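Long-range contacts in acetyl-CoA C-acetyltransferase (Syntrophomonas wolfei subsp. wolfei, PDB 7N7Z), which probably condenses two molecules of acetyl-CoA into acetoacetyl-CoA and free CoA, or runs the reverse thiolytic cleavage, as thiolase-family enzymes do: residues S121-P126 against I253-A258; A165-E170 against D288-G293. All coordinates share one frame; numbering follows the deposited sequence.

Contact 1 (S121-P126 against I253-A258); sequences SMSNIP and INDCAA
Asp255 turns its carboxylate into the short 3-10 turn that follows strand 113-121, and Ser123 meets both of its oxygens. The backbone N-H of Ser123 reaches Asp255 OD1 from the syn side, 17° out of the carboxylate plane, with Ser123 N to OD1 at 2.9 Å and a fairly straight 162° at the hydrogen. The hydroxyl, Ser123 OG, gives its proton to the syn lone pair of Asp255 OD2 across 2.6 Å. Because Ser123 OG stands beside its own backbone N (chi1 -55°), the two donors face the same carboxylate and fix its rotation. An aspartate suits this place: if ionised, its buried carboxylate would be stabilised by the two donors. Ser123 OG also bonds to the backbone N of Leu22.

In the fold, strand 254-264 runs antiparallel between 113-121 and 8-20 in the central sheet of the thiolase N-terminal domain. The two segments meet where strand 113-121 gives way to the loop toward 127-129, probably the start of the excursion known in thiolases as the loop domain.

The sulphur contact is of a different kind. Met122 is bent at chi3, which folds CE over Ile253, where it lies 3.5 Å from Ile253 CG2; the two side chains cross at about a right angle. On the way, Met122 SD accepts a weak hydrogen bond from Asn254 N at 3.2 Å. Flexible and polarisable, a methionine can serve both apolar and amide neighbours, and Met147 of helix 146-152 packs on it and on Ile253 as well.

Within the loop, Asn124 ND2 donates to Ser121 OG at 3.2 Å, the hydroxyl oxygen lying in the plane of the amide. Asn254 points away from the turn, its OD1 accepting the backbone N-H of His358, predicted to be an active-site proton acceptor.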
loop_
_atom_site.group_PDB
_atom_site.type_symbol
_atom_site.label_atom_id
_atom_site.label_comp_id
_atom_site.label_asym_id
_atom_site.label_seq_id
_atom_site.Cartn_x
_atom_site.Cartn_y
_atom_site.Cartn_z
ATOM N N SER B 121 1.502 6.001 -20.811
ATOM C CA SER B 121 1.333 4.563 -20.631
ATOM C C SER B 121 0.351 4.382 -19.478
ATOM O O SER B 121 0.736 4.130 -18.335
ATOM C CB SER B 121 2.670 3.874 -20.363
ATOM O OG SER B 121 2.475 2.537 -19.934
ATOM N N MET B 122 -0.940 4.529 -19.789
ATOM C CA MET B 122 -1.962 4.479 -18.750
ATOM C C MET B 122 -2.096 3.087 -18.150
ATOM O O MET B 122 -2.590 2.957 -17.025
ATOM C CB MET B 122 -3.315 4.949 -19.302
ATOM C CG MET B 122 -3.220 6.065 -20.342
ATOM S SD MET B 122 -4.802 6.573 -21.051
ATOM C CE MET B 122 -5.671 7.174 -19.607
ATOM N N SER B 123 -1.656 2.052 -18.866
ATOM C CA SER B 123 -1.648 0.707 -18.308
ATOM C C SER B 123 -0.671 0.570 -17.148
ATOM O O SER B 123 -0.836 -0.334 -16.321
ATOM C CB SER B 123 -1.293 -0.309 -19.395
ATOM O OG SER B 123 -2.164 -0.200 -20.507
ATOM N N ASN B 124 0.339 1.441 -17.068
ATOM C CA ASN B 124 1.378 1.345 -16.049
ATOM C C ASN B 124 1.382 2.545 -15.106
ATOM O O ASN B 124 2.402 2.824 -14.468
ATOM C CB ASN B 124 2.751 1.187 -16.708
ATOM C CG ASN B 124 2.962 -0.198 -17.287
ATOM O OD1 ASN B 124 3.152 -1.169 -16.551
ATOM N ND2 ASN B 124 2.928 -0.298 -18.611
ATOM N N ILE B 125 0.269 3.260 -15.003
ATOM C CA ILE B 125 0.162 4.306 -13.979
ATOM C C ILE B 125 0.065 3.640 -12.610
ATOM O O ILE B 125 -0.766 2.733 -12.423
ATOM C CB ILE B 125 -1.053 5.196 -14.249
ATOM C CG1 ILE B 125 -0.849 5.999 -15.538
ATOM C CG2 ILE B 125 -1.290 6.144 -13.082
ATOM C CD1 ILE B 125 -2.108 6.679 -16.046
ATOM N N PRO B 126 0.885 4.026 -11.635
ATOM C CA PRO B 126 0.837 3.358 -10.331
ATOM C C PRO B 126 -0.381 3.784 -9.526
ATOM O O PRO B 126 -1.165 4.652 -9.919
ATOM C CB PRO B 126 2.139 3.800 -9.652
ATOM C CG PRO B 126 2.475 5.106 -10.293
ATOM C CD PRO B 126 1.944 5.051 -11.697
ATOM N N ILE B 253 -9.132 4.369 -22.734
ATOM C CA ILE B 253 -7.905 4.452 -21.952
ATOM C C ILE B 253 -6.859 3.651 -22.715
ATOM O O ILE B 253 -7.086 2.477 -23.037
ATOM C CB ILE B 253 -8.115 3.912 -20.528
ATOM C CG1 ILE B 253 -9.098 4.803 -19.757
ATOM C CG2 ILE B 253 -6.799 3.814 -19.778
ATOM C CD1 ILE B 253 -10.565 4.544 -20.079
ATOM N N ASN B 254 -5.732 4.283 -23.044
ATOM C CA ASN B 254 -4.829 3.701 -24.028
ATOM C C ASN B 254 -3.394 4.147 -23.790
ATOM O O ASN B 254 -3.135 5.154 -23.128
ATOM C CB ASN B 254 -5.256 4.081 -25.450
ATOM C CG ASN B 254 -6.717 3.802 -25.709
ATOM O OD1 ASN B 254 -7.555 4.700 -25.638
ATOM N ND2 ASN B 254 -7.037 2.544 -25.988
ATOM N N ASP B 255 -2.468 3.382 -24.364
ATOM C CA ASP B 255 -1.038 3.650 -24.296
ATOM C C ASP B 255 -0.537 4.136 -25.650
ATOM O O ASP B 255 -0.973 3.641 -26.696
ATOM C CB ASP B 255 -0.264 2.389 -23.891
ATOM C CG ASP B 255 -0.800 1.754 -22.623
ATOM O OD1 ASP B 255 -1.282 2.494 -21.739
ATOM O OD2 ASP B 255 -0.735 0.510 -22.510
ATOM N N CYS B 256 0.388 5.095 -25.630
ATOM C CA CYS B 256 0.992 5.574 -26.868
ATOM C C CYS B 256 2.100 6.566 -26.551
ATOM O O CYS B 256 2.136 7.165 -25.473
ATOM C CB CYS B 256 -0.038 6.241 -27.784
ATOM S SG CYS B 256 0.642 6.751 -29.377
ATOM N N ALA B 257 2.996 6.737 -27.523
ATOM C CA ALA B 257 4.020 7.768 -27.486
ATOM C C ALA B 257 4.178 8.350 -28.883
ATOM O O ALA B 257 4.206 7.611 -29.871
ATOM C CB ALA B 257 5.367 7.223 -26.994
ATOM N N ALA B 258 4.263 9.674 -28.955
ATOM C CA ALA B 258 4.553 10.386 -30.190
ATOM C C ALA B 258 5.775 11.269 -29.981
ATOM O O ALA B 258 6.114 11.637 -28.852
ATOM C CB ALA B 258 3.359 11.236 -30.643
#

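Contact 2 (A165-E170 against D288-G293); sequences AENIAE and DAKVMG
Ile168 pushes its tip against the backbone of Gly293, CD1 lying 3.5 Å from Gly293 CA. The methyl gets this close because the glycine has no side chain: a CB would point toward the helix and collide with CD1. In Ile168, CD1 stands anti to CA (chi2 175°), which carries the tip across to the other segment. Further back along the same side chain, CG1 passes the branch point of Val291 at 4.3 Å from CB, a looser apolar contact.

One position earlier on the helix, Asn167 directs its side chain at the same segment. Its CB lies 4.2 Å from Val291 CG1 and 3.5 Å from the carbonyl oxygen of Lys290. Lys290 comes in at the solvent-exposed margin, bent at chi3 and chi4, a course that curls its long chain back to the side chain of Asn167. Lysine suits the exposed margin, and isoleucine the buried part beside Gly293.

Behind these residues, an Asx turn sets the start of the 3-10 segment: Asp288 OD1 accepts the backbone N-H of Lys290 at 2.9 Å, on the anti side of the carboxylate. The carbonyl O of Asp288 accepts Val291 N at 2.8 Å, closing the first 3-10 turn. Near the far end, Met292 touches Cys388, a predicted active-site residue, and Gly293 O accepts from Gln326 NE2. Helix 161-172 lies in the long excursion between strands 113-121 and 254-264, the loop domain of thiolases, so the contact probably docks that domain on the connection between strand 277-285 and helix 296-307.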
loop_
_atom_site.group_PDB
_atom_site.type_symbol
_atom_site.label_atom_id
_atom_site.label_comp_id
_atom_site.label_asym_id
_atom_site.label_seq_id
_atom_site.Cartn_x
_atom_site.Cartn_y
_atom_site.Cartn_z
ATOM N N ALA B 165 -18.921 15.477 -20.065
ATOM C CA ALA B 165 -19.584 15.200 -21.334
ATOM C C ALA B 165 -21.094 15.124 -21.150
ATOM O O ALA B 165 -21.855 15.568 -22.018
ATOM C CB ALA B 165 -19.049 13.900 -21.936
ATOM N N GLU B 166 -21.545 14.568 -20.023
ATOM C CA GLU B 166 -22.975 14.535 -19.739
ATOM C C GLU B 166 -23.532 15.947 -19.601
ATOM O O GLU B 166 -24.675 16.214 -19.992
ATOM C CB GLU B 166 -23.245 13.729 -18.467
ATOM C CG GLU B 166 -23.089 12.219 -18.613
ATOM C CD GLU B 166 -24.023 11.611 -19.646
ATOM O OE1 GLU B 166 -24.839 12.353 -20.232
ATOM O OE2 GLU B 166 -23.940 10.384 -19.870
ATOM N N ASN B 167 -22.738 16.866 -19.047
ATOM C CA ASN B 167 -23.178 18.253 -18.946
ATOM C C ASN B 167 -23.377 18.863 -20.328
ATOM O O ASN B 167 -24.364 19.568 -20.569
ATOM C CB ASN B 167 -22.167 19.074 -18.142
ATOM C CG ASN B 167 -22.155 18.718 -16.663
ATOM O OD1 ASN B 167 -21.091 18.628 -16.049
ATOM N ND2 ASN B 167 -23.335 18.531 -16.081
ATOM N N ILE B 168 -22.449 18.601 -21.252
ATOM C CA ILE B 168 -22.587 19.129 -22.606
ATOM C C ILE B 168 -23.827 18.552 -23.274
ATOM O O ILE B 168 -24.581 19.269 -23.943
ATOM C CB ILE B 168 -21.313 18.843 -23.423
ATOM C CG1 ILE B 168 -20.240 19.886 -23.101
ATOM C CG2 ILE B 168 -21.629 18.822 -24.919
ATOM C CD1 ILE B 168 -18.903 19.628 -23.768
ATOM N N ALA B 169 -24.057 17.247 -23.108
ATOM C CA ALA B 169 -25.255 16.636 -23.673
ATOM C C ALA B 169 -26.515 17.267 -23.094
ATOM O O ALA B 169 -27.483 17.520 -23.821
ATOM C CB ALA B 169 -25.245 15.129 -23.420
ATOM N N GLU B 170 -26.517 17.535 -21.787
ATOM C CA GLU B 170 -27.681 18.149 -21.157
ATOM C C GLU B 170 -27.898 19.570 -21.667
ATOM O O GLU B 170 -29.005 19.929 -22.083
ATOM C CB GLU B 170 -27.513 18.147 -19.638
ATOM C CG GLU B 170 -27.728 16.793 -18.986
ATOM C CD GLU B 170 -27.998 16.903 -17.498
ATOM O OE1 GLU B 170 -27.346 17.738 -16.835
ATOM O OE2 GLU B 170 -28.866 16.159 -16.992
ATOM N N ASP B 288 -15.114 26.666 -18.873
ATOM C CA ASP B 288 -15.379 26.196 -17.520
ATOM C C ASP B 288 -15.116 24.698 -17.416
ATOM O O ASP B 288 -15.502 23.919 -18.292
ATOM C CB ASP B 288 -16.818 26.509 -17.116
ATOM C CG ASP B 288 -17.071 26.265 -15.642
ATOM O OD1 ASP B 288 -17.243 25.089 -15.254
ATOM O OD2 ASP B 288 -17.088 27.247 -14.872
ATOM N N ALA B 289 -14.450 24.300 -16.329
ATOM C CA ALA B 289 -14.066 22.902 -16.156
ATOM C C ALA B 289 -15.257 21.967 -16.321
ATOM O O ALA B 289 -15.118 20.858 -16.850
ATOM C CB ALA B 289 -13.427 22.704 -14.781
ATOM N N LYS B 290 -16.439 22.398 -15.878
ATOM C CA LYS B 290 -17.619 21.544 -15.928
ATOM C C LYS B 290 -18.139 21.331 -17.345
ATOM O O LYS B 290 -19.014 20.480 -17.542
ATOM C CB LYS B 290 -18.718 22.139 -15.046
ATOM C CG LYS B 290 -18.274 22.378 -13.608
ATOM C CD LYS B 290 -19.457 22.543 -12.665
ATOM C CE LYS B 290 -19.860 21.220 -12.027
ATOM N NZ LYS B 290 -20.658 20.369 -12.955
ATOM N N VAL B 291 -17.630 22.072 -18.328
ATOM C CA VAL B 291 -17.969 21.845 -19.729
ATOM C C VAL B 291 -16.687 21.932 -20.546
ATOM O O VAL B 291 -16.663 22.528 -21.630
ATOM C CB VAL B 291 -19.023 22.851 -20.228
ATOM C CG1 VAL B 291 -20.386 22.524 -19.632
ATOM C CG2 VAL B 291 -18.610 24.275 -19.891
ATOM N N MET B 292 -15.613 21.333 -20.024
ATOM C CA MET B 292 -14.315 21.399 -20.684
ATOM C C MET B 292 -14.386 20.951 -22.137
ATOM O O MET B 292 -13.563 21.373 -22.958
ATOM C CB MET B 292 -13.295 20.541 -19.923
ATOM C CG MET B 292 -13.778 19.141 -19.539
ATOM S SD MET B 292 -13.904 18.006 -20.937
ATOM C CE MET B 292 -12.176 17.775 -21.337
ATOM N N GLY B 293 -15.360 20.105 -22.476
ATOM C CA GLY B 293 -15.416 19.551 -23.818
ATOM C C GLY B 293 -15.532 20.600 -24.906
ATOM O O GLY B 293 -15.127 20.361 -26.046
#

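How the contacts relate
Contacts 1 and 2 lie with their centres 25 Å apart and do not touch; their nearest atoms are about 13 Å from each other. Along the chain their segments alternate: 121-126, 165-170, 253-258, then 288-293. Contact 1 stays within the N-terminal half of the thiolase fold, whereas contact 2 bridges from a helix of the N-terminal portion to the C-terminal half. Strand 8-20 lies between strands 254-264 and 277-285; the first of these carries most of one segment of contact 1, and the second leads into the loop of contact 2. Both contacts come close to the predicted active site, at different residues, His358 and Cys388.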